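Local coordinates for hypothetical protein (Ruminococcus gnavus, PDB 4QAN) that is of unknown function but adopts a cystatin-like fold as a divergent member of the NTF2-like superfamily and probably binds a metal ion, at residues E26-V31 against L118-K123; V141-I146 against L173-L178; I146-G151 against Y155-T160. All coordinates share one frame; numbering follows the deposited sequence.

Contact 1 (E26-V31 against L118-K123); sequences EEEEAV and LEIAEK
Ile120 overlaps two helix residues about one turn apart, Glu28 and Val31: its CD1 lies 3.8 Å from Val31 CG1 and 3.8 Å from Glu28 CG. With Val31 the meeting is tip to tip, a plain methyl-to-methyl contact between the strand and the N-terminal part of helix 27-39. Glu28 comes in slantwise, and it is the aliphatic part of its chain that touches. CG stands opposite the backbone N (chi1 -162°) and the chain stays extended from there; this lays the CG methylene against Ile120 CD1 and carries the carboxylate past it to a salt bridge from OE1 to Lys197 NZ. In Glu28, then, CG packs while the carboxylate pairs.

Farther along the strand, two acidic groups stand close. Glu27 OE2 and Glu122 OE2 are 3.4 Å apart, both acceptors, with the side chains crossing at about a right angle and the carboxylate planes turned 36° from each other. Glu27 OE2 is hydrogen-bonded to Ser142 OG, which helps to fix that group, whereas Glu122 is solvent-exposed. Such proximity probably raises the pKa of at least one of the two.

The helix axis comes no nearer than 10.2 Å to the strand axis, a gap bridged by side chains alone. Helix 27-39 starts here against the face of strand 116-122 that carries Ile120, and its Val31 also reaches Ile146 of strand 140-150 and Phe159 of strand 153-164, while Glu27 and Ala30 rest on Trp168 of strand 167-172.

Contact 2 (V141-I146 against L173-L178); sequences VSELEI and LKEGLL
The backbones of 141-146 and 173-178 stay well apart: the first is an extended strand, the second an irregular loop that bends past it, and their nearest CA atoms, those of Glu143 and Glu175, are 7.2 Å from each other. Gly176, with a positive phi of 84°, forms part of the loop's bend.

One carboxylate oxygen carries the whole meeting. Glu143 OE2 lies 3.8 Å from Glu175 CG and 3.8 Å from Gly176 N, too long at the amide for a hydrogen bond, which makes this a loose packing contact that buries little surface. The Glu143 chain is extended beyond CG, and with CG set opposite the carbonyl carbon (chi1 -85°) it spans the gap from strand to loop. Glu175 crosses it at about a right angle and offers its CG methylene, not its acid group, for the OE2 atoms of Glu143 and Glu175 remain 5.0 Å from each other. The two carboxylate planes are turned 61° apart. Lys123 NZ makes a long, weak ion pair with each of these oxygens, which probably offsets part of their mutual repulsion.

Helix 126-135 borders the contact, with Arg128 and Leu132 touching Glu143 and Glu129 OE2 accepting a hydrogen bond from Glu143 N. The loop, which follows strand 167-172, is tied to the sheet by a hydrogen bond between Gly176 O and Thr160 OG1 on strand 153-164, and to helix 87-108 by Lys174 and Leu178.

Contact 3 (I146-G151 against Y155-T160); sequences IYVKCG and YRLGFT
Over one face of the Phe159 ring sits the CD1 methyl of Ile146, a CH-pi contact offset toward the rim; the modelled separation is too short for carbons, so its exact value is doubtful. The Tyr147 ring has Arg156 CG over one face. With CG opposite its backbone N (chi1 173°), the arginine chain runs along the tyrosine, side by side and in the same direction, and Arg156 CD comes within 3.5 Å of Tyr147 OH. It is the methylenes that line the ring; the guanidinium plane is turned 70° from it and does not stack. At the edge of the Tyr155 ring, in its plane, lies Cys150 CB, 4.0 Å from Tyr155 CE1; the SG of Cys150 approaches obliquely, 5.4 Å from the ring centroid.

The two backbones pair antiparallel. Ile146 and Leu157 form a hydrogen-bonded pair, with Leu157 N only 2.6 Å from Ile146 O and the return bond from Ile146 N to Leu157 O at 2.7 Å. In the next such pair, Val148 N to Tyr155 O and Tyr155 N to Val148 O are each 2.9 Å. Between them Tyr147 and Arg156 make a non-hydrogen-bonded pair, projecting to the opposite face from Ile146, Val148, Tyr155 and Leu157.

An alanine in place of Phe159 is likely to open a gap beside the Ile146 methyl and strip helix residues Val31 and Met34 of an apolar partner. Strands 140-150 and 153-164 form a beta hairpin, and helix 27-39 against its apolar face is consistent with the helix-on-curved-sheet packing of cystatin-like folds.

The three contacts lie on the same side of the molecule's centre, their own centres about 10 Å (contacts 1 and 2), about 11 Å (1 and 3) and about 12 Å (2 and 3) apart, and all reach the same antiparallel sheet. Contact 1 closes first along the chain; contact 3 is then nested inside the loop closed by contact 2, and those two share Ile146. Strand 140-150 lies between 116-122 and 153-164. Contact 1 packs helix 27-39 on this sheet, contact 3 pairs two of its strands, and contact 2 sets the 173-178 loop beside it. The magnesium site at Ser360 is remote from all three.

Contact 1 (E26-V31 against L118-K123)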
ATOM      1  N   GLU A  26     -10.081   9.016  22.758  1.00 69.71           N
ATOM      2  CA  GLU A  26      -9.093  10.038  23.078  1.00 72.88           C
ATOM      3  C   GLU A  26      -7.826   9.692  22.333  1.00 71.87           C
ATOM      4  O   GLU A  26      -7.476   8.514  22.231  1.00 72.35           O
ATOM      5  CB  GLU A  26      -8.809  10.060  24.581  1.00 77.37           C
ATOM      6  CG  GLU A  26      -8.275  11.391  25.085  1.00 82.72           C
ATOM      7  CD  GLU A  26      -9.354  12.458  25.187  1.00 89.58           C
ATOM      8  OE1 GLU A  26     -10.522  12.177  24.836  1.00 90.18           O
ATOM      9  OE2 GLU A  26      -9.039  13.585  25.627  1.00 96.09           O
ATOM     10  N   GLU A  27      -7.131  10.707  21.823  1.00 71.84           N
ATOM     11  CA  GLU A  27      -5.895  10.467  21.072  1.00 67.40           C
ATOM     12  C   GLU A  27      -4.800   9.810  21.942  1.00 63.99           C
ATOM     13  O   GLU A  27      -3.964   9.068  21.431  1.00 57.28           O
ATOM     14  CB  GLU A  27      -5.384  11.747  20.371  1.00 68.24           C
ATOM     15  CG  GLU A  27      -4.805  12.841  21.264  1.00 72.08           C
ATOM     16  CD  GLU A  27      -5.668  14.091  21.323  1.00 78.95           C
ATOM     17  OE1 GLU A  27      -6.849  13.988  21.726  1.00 82.94           O
ATOM     18  OE2 GLU A  27      -5.154  15.181  20.983  1.00 79.74           O
ATOM     19  N   GLU A  28      -4.820  10.050  23.252  1.00 62.52           N
ATOM     20  CA  GLU A  28      -3.811   9.459  24.136  1.00 63.32           C
ATOM     21  C   GLU A  28      -3.884   7.926  24.115  1.00 60.85           C
ATOM     22  O   GLU A  28      -2.855   7.253  24.037  1.00 59.94           O
ATOM     23  CB  GLU A  28      -3.936   9.992  25.576  1.00 67.12           C
ATOM     24  CG  GLU A  28      -2.679   9.760  26.404  1.00 68.65           C
ATOM     25  CD  GLU A  28      -2.732  10.404  27.779  1.00 75.21           C
ATOM     26  OE1 GLU A  28      -3.565   9.980  28.609  1.00 79.25           O
ATOM     27  OE2 GLU A  28      -1.927  11.326  28.037  1.00 76.26           O
ATOM     28  N   GLU A  29      -5.102   7.390  24.161  1.00 60.59           N
ATOM     29  CA  GLU A  29      -5.328   5.941  24.151  1.00 60.33           C
ATOM     30  C   GLU A  29      -4.730   5.334  22.904  1.00 55.36           C
ATOM     31  O   GLU A  29      -4.005   4.349  22.978  1.00 55.22           O
ATOM     32  CB  GLU A  29      -6.818   5.610  24.155  1.00 63.50           C
ATOM     33  CG  GLU A  29      -7.603   6.111  25.355  1.00 70.20           C
ATOM     34  CD  GLU A  29      -9.102   5.990  25.128  1.00 76.62           C
ATOM     35  OE1 GLU A  29      -9.494   5.411  24.081  1.00 74.71           O
ATOM     36  OE2 GLU A  29      -9.884   6.468  25.986  1.00 73.21           O
ATOM     37  N   ALA A  30      -5.053   5.934  21.762  1.00 51.85           N
ATOM     38  CA  ALA A  30      -4.528   5.501  20.464  1.00 48.24           C
ATOM     39  C   ALA A  30      -2.993   5.489  20.436  1.00 47.11           C
ATOM     40  O   ALA A  30      -2.379   4.577  19.879  1.00 45.99           O
ATOM     41  CB  ALA A  30      -5.069   6.400  19.365  1.00 46.42           C
ATOM     42  N   VAL A  31      -2.380   6.494  21.058  1.00 48.58           N
ATOM     43  CA  VAL A  31      -0.924   6.588  21.130  1.00 47.58           C
ATOM     44  C   VAL A  31      -0.353   5.448  21.964  1.00 49.16           C
ATOM     45  O   VAL A  31       0.619   4.803  21.553  1.00 47.81           O
ATOM     46  CB  VAL A  31      -0.472   7.927  21.739  1.00 49.89           C
ATOM     47  CG1 VAL A  31       1.031   7.925  22.021  1.00 50.00           C
ATOM     48  CG2 VAL A  31      -0.846   9.080  20.821  1.00 50.06           C
ATOM     49  N   LEU A 118       7.113   7.985  29.575  1.00 72.77           N
ATOM     50  CA  LEU A 118       7.387   9.058  30.536  1.00 73.98           C
ATOM     51  C   LEU A 118       6.361  10.177  30.418  1.00 74.79           C
ATOM     52  O   LEU A 118       5.841  10.663  31.422  1.00 78.60           O
ATOM     53  CB  LEU A 118       8.786   9.626  30.319  1.00 73.94           C
ATOM     54  CG  LEU A 118       9.921   8.602  30.260  1.00 75.26           C
ATOM     55  CD1 LEU A 118      11.237   9.305  29.969  1.00 78.18           C
ATOM     56  CD2 LEU A 118      10.011   7.783  31.539  1.00 75.56           C
ATOM     57  N   GLU A 119       6.083  10.585  29.185  1.00 74.01           N
ATOM     58  CA  GLU A 119       5.104  11.630  28.921  1.00 72.83           C
ATOM     59  C   GLU A 119       4.621  11.581  27.479  1.00 71.06           C
ATOM     60  O   GLU A 119       5.339  11.152  26.580  1.00 69.27           O
ATOM     61  CB  GLU A 119       5.715  13.001  29.219  1.00 74.76           C
ATOM     62  CG  GLU A 119       4.866  14.190  28.794  1.00 74.78           C
ATOM     63  CD  GLU A 119       5.366  15.501  29.362  1.00 77.83           C
ATOM     64  OE1 GLU A 119       6.489  15.532  29.914  1.00 78.51           O
ATOM     65  OE2 GLU A 119       4.632  16.505  29.254  1.00 78.76           O
ATOM     66  N   ILE A 120       3.384  12.020  27.283  1.00 72.83           N
ATOM     67  CA  ILE A 120       2.818  12.239  25.964  1.00 70.72           C
ATOM     68  C   ILE A 120       2.361  13.688  25.949  1.00 71.74           C
ATOM     69  O   ILE A 120       1.478  14.057  26.722  1.00 72.64           O
ATOM     70  CB  ILE A 120       1.613  11.307  25.711  1.00 71.38           C
ATOM     71  CG1 ILE A 120       2.074   9.851  25.654  1.00 70.98           C
ATOM     72  CG2 ILE A 120       0.904  11.671  24.414  1.00 71.62           C
ATOM     73  CD1 ILE A 120       0.938   8.852  25.671  1.00 72.19           C
ATOM     74  N   ALA A 121       2.962  14.507  25.088  1.00 71.03           N
ATOM     75  CA  ALA A 121       2.655  15.940  25.045  1.00 72.77           C
ATOM     76  C   ALA A 121       2.048  16.338  23.706  1.00 70.77           C
ATOM     77  O   ALA A 121       2.487  15.861  22.670  1.00 69.91           O
ATOM     78  CB  ALA A 121       3.912  16.749  25.317  1.00 73.00           C
ATOM     79  N   GLU A 122       1.045  17.216  23.736  1.00 74.39           N
ATOM     80  CA  GLU A 122       0.409  17.720  22.517  1.00 78.71           C
ATOM     81  C   GLU A 122       1.205  18.881  21.943  1.00 78.95           C
ATOM     82  O   GLU A 122       1.241  19.944  22.535  1.00 82.26           O
ATOM     83  CB  GLU A 122      -1.030  18.183  22.790  1.00 88.23           C
ATOM     84  CG  GLU A 122      -2.031  17.048  22.973  1.00 94.89           C
ATOM     85  CD  GLU A 122      -3.481  17.512  22.951  1.00 99.97           C
ATOM     86  OE1 GLU A 122      -3.830  18.395  22.133  1.00102.27           O
ATOM     87  OE2 GLU A 122      -4.279  16.975  23.748  1.00103.57           O
ATOM     88  N   LYS A 123       1.825  18.680  20.783  1.00 80.12           N
ATOM     89  CA  LYS A 123       2.623  19.733  20.137  1.00 87.12           C
ATOM     90  C   LYS A 123       1.761  20.973  19.849  1.00 92.44           C
ATOM     91  O   LYS A 123       0.575  20.847  19.554  1.00 96.55           O
ATOM     92  CB  LYS A 123       3.260  19.207  18.846  1.00 85.25           C
ATOM     93  CG  LYS A 123       4.678  19.691  18.620  1.00 90.57           C
ATOM     94  CD  LYS A 123       5.296  19.063  17.384  1.00 92.04           C
ATOM     95  CE  LYS A 123       4.828  19.768  16.124  1.00 95.41           C
ATOM     96  NZ  LYS A 123       5.448  19.194  14.900  1.00 93.31           N
TER

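Contact 2 (V141-I146 against L173-L178)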
ATOM      1  N   VAL A 141      -6.609  16.632  13.573  1.00 55.37           N
ATOM      2  CA  VAL A 141      -5.261  16.073  13.587  1.00 53.46           C
ATOM      3  C   VAL A 141      -4.576  16.559  14.850  1.00 55.59           C
ATOM      4  O   VAL A 141      -4.670  17.733  15.204  1.00 60.40           O
ATOM      5  CB  VAL A 141      -4.436  16.496  12.348  1.00 52.34           C
ATOM      6  CG1 VAL A 141      -2.949  16.240  12.553  1.00 51.18           C
ATOM      7  CG2 VAL A 141      -4.916  15.749  11.121  1.00 50.80           C
ATOM      8  N   SER A 142      -3.893  15.657  15.540  1.00 57.15           N
ATOM      9  CA  SER A 142      -3.145  16.026  16.742  1.00 60.17           C
ATOM     10  C   SER A 142      -1.721  15.488  16.645  1.00 59.58           C
ATOM     11  O   SER A 142      -1.519  14.276  16.592  1.00 57.63           O
ATOM     12  CB  SER A 142      -3.834  15.484  17.984  1.00 60.27           C
ATOM     13  OG  SER A 142      -2.994  15.635  19.104  1.00 64.93           O
ATOM     14  N   GLU A 143      -0.748  16.397  16.592  1.00 62.95           N
ATOM     15  CA  GLU A 143       0.665  16.033  16.533  1.00 63.94           C
ATOM     16  C   GLU A 143       1.203  15.915  17.947  1.00 63.70           C
ATOM     17  O   GLU A 143       1.216  16.894  18.686  1.00 70.67           O
ATOM     18  CB  GLU A 143       1.467  17.077  15.757  1.00 66.42           C
ATOM     19  CG  GLU A 143       1.462  16.871  14.252  1.00 65.26           C
ATOM     20  CD  GLU A 143       2.325  17.894  13.533  1.00 68.53           C
ATOM     21  OE1 GLU A 143       2.055  19.103  13.706  1.00 73.68           O
ATOM     22  OE2 GLU A 143       3.267  17.495  12.802  1.00 66.30           O
ATOM     23  N   LEU A 144       1.633  14.712  18.319  1.00 62.23           N
ATOM     24  CA  LEU A 144       2.083  14.442  19.677  1.00 64.05           C
ATOM     25  C   LEU A 144       3.564  14.158  19.730  1.00 61.74           C
ATOM     26  O   LEU A 144       4.113  13.494  18.853  1.00 58.23           O
ATOM     27  CB  LEU A 144       1.320  13.264  20.292  1.00 66.19           C
ATOM     28  CG  LEU A 144      -0.182  13.512  20.494  1.00 70.38           C
ATOM     29  CD1 LEU A 144      -0.980  12.918  19.344  1.00 67.89           C
ATOM     30  CD2 LEU A 144      -0.669  12.947  21.818  1.00 72.63           C
ATOM     31  N   GLU A 145       4.200  14.702  20.762  1.00 63.31           N
ATOM     32  CA  GLU A 145       5.564  14.370  21.118  1.00 64.77           C
ATOM     33  C   GLU A 145       5.493  13.345  22.235  1.00 63.65           C
ATOM     34  O   GLU A 145       4.787  13.552  23.225  1.00 63.68           O
ATOM     35  CB  GLU A 145       6.300  15.607  21.625  1.00 74.03           C
ATOM     36  CG  GLU A 145       6.339  16.779  20.658  1.00 78.62           C
ATOM     37  CD  GLU A 145       7.084  17.969  21.235  1.00 89.15           C
ATOM     38  OE1 GLU A 145       7.262  18.026  22.473  1.00 94.31           O
ATOM     39  OE2 GLU A 145       7.498  18.850  20.454  1.00 99.72           O
ATOM     40  N   ILE A 146       6.232  12.252  22.088  1.00 59.07           N
ATOM     41  CA  ILE A 146       6.162  11.153  23.045  1.00 59.93           C
ATOM     42  C   ILE A 146       7.546  10.898  23.627  1.00 61.21           C
ATOM     43  O   ILE A 146       8.496  10.666  22.891  1.00 62.31           O
ATOM     44  CB  ILE A 146       5.617   9.882  22.368  1.00 56.98           C
ATOM     45  CG1 ILE A 146       4.267  10.174  21.708  1.00 57.06           C
ATOM     46  CG2 ILE A 146       5.476   8.734  23.359  1.00 55.30           C
ATOM     47  CD1 ILE A 146       3.910   9.187  20.625  1.00 56.03           C
ATOM     48  N   LEU A 173       3.566   7.188  12.511  1.00 40.14           N
ATOM     49  CA  LEU A 173       4.426   6.933  13.674  1.00 42.78           C
ATOM     50  C   LEU A 173       5.636   7.863  13.668  1.00 43.39           C
ATOM     51  O   LEU A 173       6.510   7.762  14.527  1.00 40.92           O
ATOM     52  CB  LEU A 173       4.913   5.476  13.668  1.00 44.97           C
ATOM     53  CG  LEU A 173       3.956   4.447  14.266  1.00 50.55           C
ATOM     54  CD1 LEU A 173       2.795   4.124  13.328  1.00 48.89           C
ATOM     55  CD2 LEU A 173       4.740   3.192  14.613  1.00 54.20           C
ATOM     56  N   LYS A 174       5.691   8.716  12.647  1.00 45.07           N
ATOM     57  CA  LYS A 174       6.685   9.758  12.512  1.00 45.10           C
ATOM     58  C   LYS A 174       5.989  11.064  12.119  1.00 46.06           C
ATOM     59  O   LYS A 174       4.947  11.065  11.461  1.00 48.33           O
ATOM     60  CB  LYS A 174       7.715   9.346  11.468  1.00 45.56           C
ATOM     61  CG  LYS A 174       8.406   8.044  11.834  1.00 47.79           C
ATOM     62  CD  LYS A 174       9.669   7.819  11.021  1.00 49.40           C
ATOM     63  CE  LYS A 174       9.368   7.412   9.598  1.00 48.28           C
ATOM     64  NZ  LYS A 174      10.568   7.595   8.744  1.00 50.60           N
ATOM     65  N   GLU A 175       6.578  12.171  12.537  1.00 48.53           N
ATOM     66  CA  GLU A 175       6.020  13.515  12.358  1.00 50.33           C
ATOM     67  C   GLU A 175       5.530  13.747  10.935  1.00 46.55           C
ATOM     68  O   GLU A 175       6.144  13.286   9.989  1.00 45.61           O
ATOM     69  CB  GLU A 175       7.117  14.527  12.670  1.00 54.06           C
ATOM     70  CG  GLU A 175       6.645  15.864  13.181  1.00 60.42           C
ATOM     71  CD  GLU A 175       7.821  16.708  13.638  1.00 65.06           C
ATOM     72  OE1 GLU A 175       8.704  16.978  12.794  1.00 66.01           O
ATOM     73  OE2 GLU A 175       7.868  17.079  14.832  1.00 66.67           O
ATOM     74  N   GLY A 176       4.423  14.468  10.791  1.00 46.65           N
ATOM     75  CA  GLY A 176       3.889  14.824   9.481  1.00 44.51           C
ATOM     76  C   GLY A 176       3.020  13.738   8.872  1.00 46.85           C
ATOM     77  O   GLY A 176       2.398  12.942   9.586  1.00 47.01           O
ATOM     78  N   LEU A 177       2.977  13.713   7.543  1.00 45.08           N
ATOM     79  CA  LEU A 177       2.189  12.750   6.811  1.00 44.55           C
ATOM     80  C   LEU A 177       2.958  11.454   6.648  1.00 43.98           C
ATOM     81  O   LEU A 177       4.188  11.457   6.495  1.00 44.97           O
ATOM     82  CB  LEU A 177       1.833  13.283   5.413  1.00 46.76           C
ATOM     83  CG  LEU A 177       0.877  14.469   5.279  1.00 53.52           C
ATOM     84  CD1 LEU A 177       0.596  14.727   3.807  1.00 55.22           C
ATOM     85  CD2 LEU A 177      -0.436  14.252   6.032  1.00 55.64           C
ATOM     86  N   LEU A 178       2.213  10.352   6.641  1.00 41.46           N
ATOM     87  CA  LEU A 178       2.751   9.020   6.355  1.00 40.32           C
ATOM     88  C   LEU A 178       3.685   8.991   5.134  1.00 42.98           C
ATOM     89  O   LEU A 178       4.672   8.261   5.132  1.00 39.35           O
ATOM     90  CB  LEU A 178       1.604   8.038   6.140  1.00 37.81           C
ATOM     91  CG  LEU A 178       1.960   6.572   5.890  1.00 38.54           C
ATOM     92  CD1 LEU A 178       2.709   5.982   7.075  1.00 37.44           C
ATOM     93  CD2 LEU A 178       0.705   5.761   5.578  1.00 36.70           C
TER

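Contact 3 (I146-G151 against Y155-T160)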
ATOM      1  N   ILE A 146       6.232  12.252  22.088  1.00 59.07           N
ATOM      2  CA  ILE A 146       6.162  11.153  23.045  1.00 59.93           C
ATOM      3  C   ILE A 146       7.546  10.898  23.627  1.00 61.21           C
ATOM      4  O   ILE A 146       8.496  10.666  22.891  1.00 62.31           O
ATOM      5  CB  ILE A 146       5.617   9.882  22.368  1.00 56.98           C
ATOM      6  CG1 ILE A 146       4.267  10.174  21.708  1.00 57.06           C
ATOM      7  CG2 ILE A 146       5.476   8.734  23.359  1.00 55.30           C
ATOM      8  CD1 ILE A 146       3.910   9.187  20.625  1.00 56.03           C
ATOM      9  N   TYR A 147       7.649  10.954  24.950  1.00 63.24           N
ATOM     10  CA  TYR A 147       8.908  10.700  25.638  1.00 65.99           C
ATOM     11  C   TYR A 147       8.860   9.319  26.273  1.00 66.53           C
ATOM     12  O   TYR A 147       8.020   9.046  27.131  1.00 70.33           O
ATOM     13  CB  TYR A 147       9.183  11.787  26.692  1.00 67.80           C
ATOM     14  CG  TYR A 147       9.301  13.169  26.083  1.00 67.69           C
ATOM     15  CD1 TYR A 147      10.526  13.649  25.630  1.00 68.51           C
ATOM     16  CD2 TYR A 147       8.179  13.983  25.924  1.00 68.27           C
ATOM     17  CE1 TYR A 147      10.636  14.907  25.053  1.00 70.30           C
ATOM     18  CE2 TYR A 147       8.278  15.243  25.346  1.00 69.95           C
ATOM     19  CZ  TYR A 147       9.509  15.701  24.911  1.00 71.05           C
ATOM     20  OH  TYR A 147       9.626  16.946  24.332  1.00 71.85           O
ATOM     21  N   VAL A 148       9.760   8.449  25.837  1.00 65.66           N
ATOM     22  CA  VAL A 148       9.850   7.101  26.377  1.00 66.47           C
ATOM     23  C   VAL A 148      11.247   6.830  26.917  1.00 68.97           C
ATOM     24  O   VAL A 148      12.162   7.617  26.696  1.00 69.24           O
ATOM     25  CB  VAL A 148       9.492   6.041  25.317  1.00 63.57           C
ATOM     26  CG1 VAL A 148       8.093   6.302  24.772  1.00 61.21           C
ATOM     27  CG2 VAL A 148      10.524   6.007  24.192  1.00 62.28           C
ATOM     28  N   LYS A 149      11.395   5.705  27.615  1.00 74.27           N
ATOM     29  CA  LYS A 149      12.662   5.313  28.227  1.00 76.57           C
ATOM     30  C   LYS A 149      12.970   3.839  27.970  1.00 78.17           C
ATOM     31  O   LYS A 149      12.100   2.985  28.156  1.00 76.33           O
ATOM     32  CB  LYS A 149      12.604   5.574  29.728  1.00 79.23           C
ATOM     33  CG  LYS A 149      13.763   4.980  30.507  1.00 84.34           C
ATOM     34  CD  LYS A 149      13.615   5.248  31.988  1.00 88.76           C
ATOM     35  CE  LYS A 149      14.725   4.582  32.776  1.00 91.68           C
ATOM     36  NZ  LYS A 149      14.545   4.805  34.233  1.00100.44           N
ATOM     37  N   CYS A 150      14.204   3.549  27.545  1.00 80.83           N
ATOM     38  CA  CYS A 150      14.658   2.169  27.325  1.00 83.05           C
ATOM     39  C   CYS A 150      16.029   1.941  27.955  1.00 85.72           C
ATOM     40  O   CYS A 150      17.054   2.233  27.344  1.00 83.93           O
ATOM     41  CB  CYS A 150      14.705   1.845  25.835  1.00 81.28           C
ATOM     42  SG  CYS A 150      13.126   2.108  24.994  1.00 88.51           S
ATOM     43  N   GLY A 151      16.031   1.412  29.178  1.00 87.86           N
ATOM     44  CA  GLY A 151      17.260   1.198  29.943  1.00 88.41           C
ATOM     45  C   GLY A 151      17.674   2.480  30.637  1.00 90.51           C
ATOM     46  O   GLY A 151      16.938   3.008  31.469  1.00 90.92           O
ATOM     47  N   TYR A 155      14.136   8.579  24.790  1.00 72.70           N
ATOM     48  CA  TYR A 155      13.932   9.021  23.396  1.00 71.06           C
ATOM     49  C   TYR A 155      12.646   9.837  23.250  1.00 69.41           C
ATOM     50  O   TYR A 155      11.712   9.682  24.041  1.00 70.33           O
ATOM     51  CB  TYR A 155      13.886   7.825  22.432  1.00 67.03           C
ATOM     52  CG  TYR A 155      15.037   6.855  22.571  1.00 69.48           C
ATOM     53  CD1 TYR A 155      14.954   5.771  23.439  1.00 76.93           C
ATOM     54  CD2 TYR A 155      16.205   7.018  21.837  1.00 70.88           C
ATOM     55  CE1 TYR A 155      16.000   4.877  23.573  1.00 81.62           C
ATOM     56  CE2 TYR A 155      17.259   6.130  21.964  1.00 76.05           C
ATOM     57  CZ  TYR A 155      17.150   5.061  22.831  1.00 82.63           C
ATOM     58  OH  TYR A 155      18.187   4.172  22.966  1.00 89.49           O
ATOM     59  N   ARG A 156      12.613  10.717  22.251  1.00 66.83           N
ATOM     60  CA  ARG A 156      11.388  11.424  21.888  1.00 67.12           C
ATOM     61  C   ARG A 156      10.878  10.855  20.573  1.00 63.69           C
ATOM     62  O   ARG A 156      11.662  10.617  19.651  1.00 66.57           O
ATOM     63  CB  ARG A 156      11.605  12.946  21.769  1.00 69.79           C
ATOM     64  CG  ARG A 156      10.385  13.699  21.229  1.00 69.26           C
ATOM     65  CD  ARG A 156      10.473  15.215  21.366  1.00 72.75           C
ATOM     66  NE  ARG A 156      11.655  15.787  20.724  1.00 74.45           N
ATOM     67  CZ  ARG A 156      11.822  15.932  19.409  1.00 75.65           C
ATOM     68  NH1 ARG A 156      10.887  15.544  18.545  1.00 77.43           N
ATOM     69  NH2 ARG A 156      12.946  16.464  18.947  1.00 76.12           N
ATOM     70  N   LEU A 157       9.572  10.624  20.489  1.00 59.27           N
ATOM     71  CA  LEU A 157       8.956  10.189  19.238  1.00 57.09           C
ATOM     72  C   LEU A 157       7.907  11.208  18.833  1.00 55.61           C
ATOM     73  O   LEU A 157       7.398  11.938  19.674  1.00 56.16           O
ATOM     74  CB  LEU A 157       8.313   8.813  19.393  1.00 57.09           C
ATOM     75  CG  LEU A 157       9.104   7.745  20.153  1.00 61.95           C
ATOM     76  CD1 LEU A 157       8.186   6.620  20.604  1.00 64.90           C
ATOM     77  CD2 LEU A 157      10.231   7.202  19.298  1.00 62.85           C
ATOM     78  N   GLY A 158       7.592  11.261  17.543  1.00 52.48           N
ATOM     79  CA  GLY A 158       6.528  12.126  17.051  1.00 51.49           C
ATOM     80  C   GLY A 158       5.500  11.317  16.296  1.00 49.26           C
ATOM     81  O   GLY A 158       5.803  10.782  15.241  1.00 47.96           O
ATOM     82  N   PHE A 159       4.292  11.201  16.841  1.00 49.77           N
ATOM     83  CA  PHE A 159       3.187  10.565  16.119  1.00 48.73           C
ATOM     84  C   PHE A 159       2.183  11.616  15.639  1.00 49.92           C
ATOM     85  O   PHE A 159       1.877  12.589  16.357  1.00 50.46           O
ATOM     86  CB  PHE A 159       2.432   9.540  16.995  1.00 49.63           C
ATOM     87  CG  PHE A 159       3.244   8.337  17.428  1.00 48.31           C
ATOM     88  CD1 PHE A 159       4.536   8.096  16.955  1.00 47.21           C
ATOM     89  CD2 PHE A 159       2.676   7.406  18.291  1.00 49.37           C
ATOM     90  CE1 PHE A 159       5.252   6.984  17.366  1.00 46.56           C
ATOM     91  CE2 PHE A 159       3.391   6.286  18.705  1.00 48.59           C
ATOM     92  CZ  PHE A 159       4.677   6.075  18.241  1.00 47.56           C
ATOM     93  N   THR A 160       1.662  11.400  14.430  1.00 47.70           N
ATOM     94  CA  THR A 160       0.511  12.139  13.932  1.00 49.01           C
ATOM     95  C   THR A 160      -0.752  11.290  14.125  1.00 48.24           C
ATOM     96  O   THR A 160      -0.948  10.276  13.451  1.00 47.95           O
ATOM     97  CB  THR A 160       0.667  12.510  12.451  1.00 50.17           C
ATOM     98  OG1 THR A 160       1.903  13.209  12.256  1.00 54.72           O
ATOM     99  CG2 THR A 160      -0.494  13.376  11.985  1.00 50.80           C
TER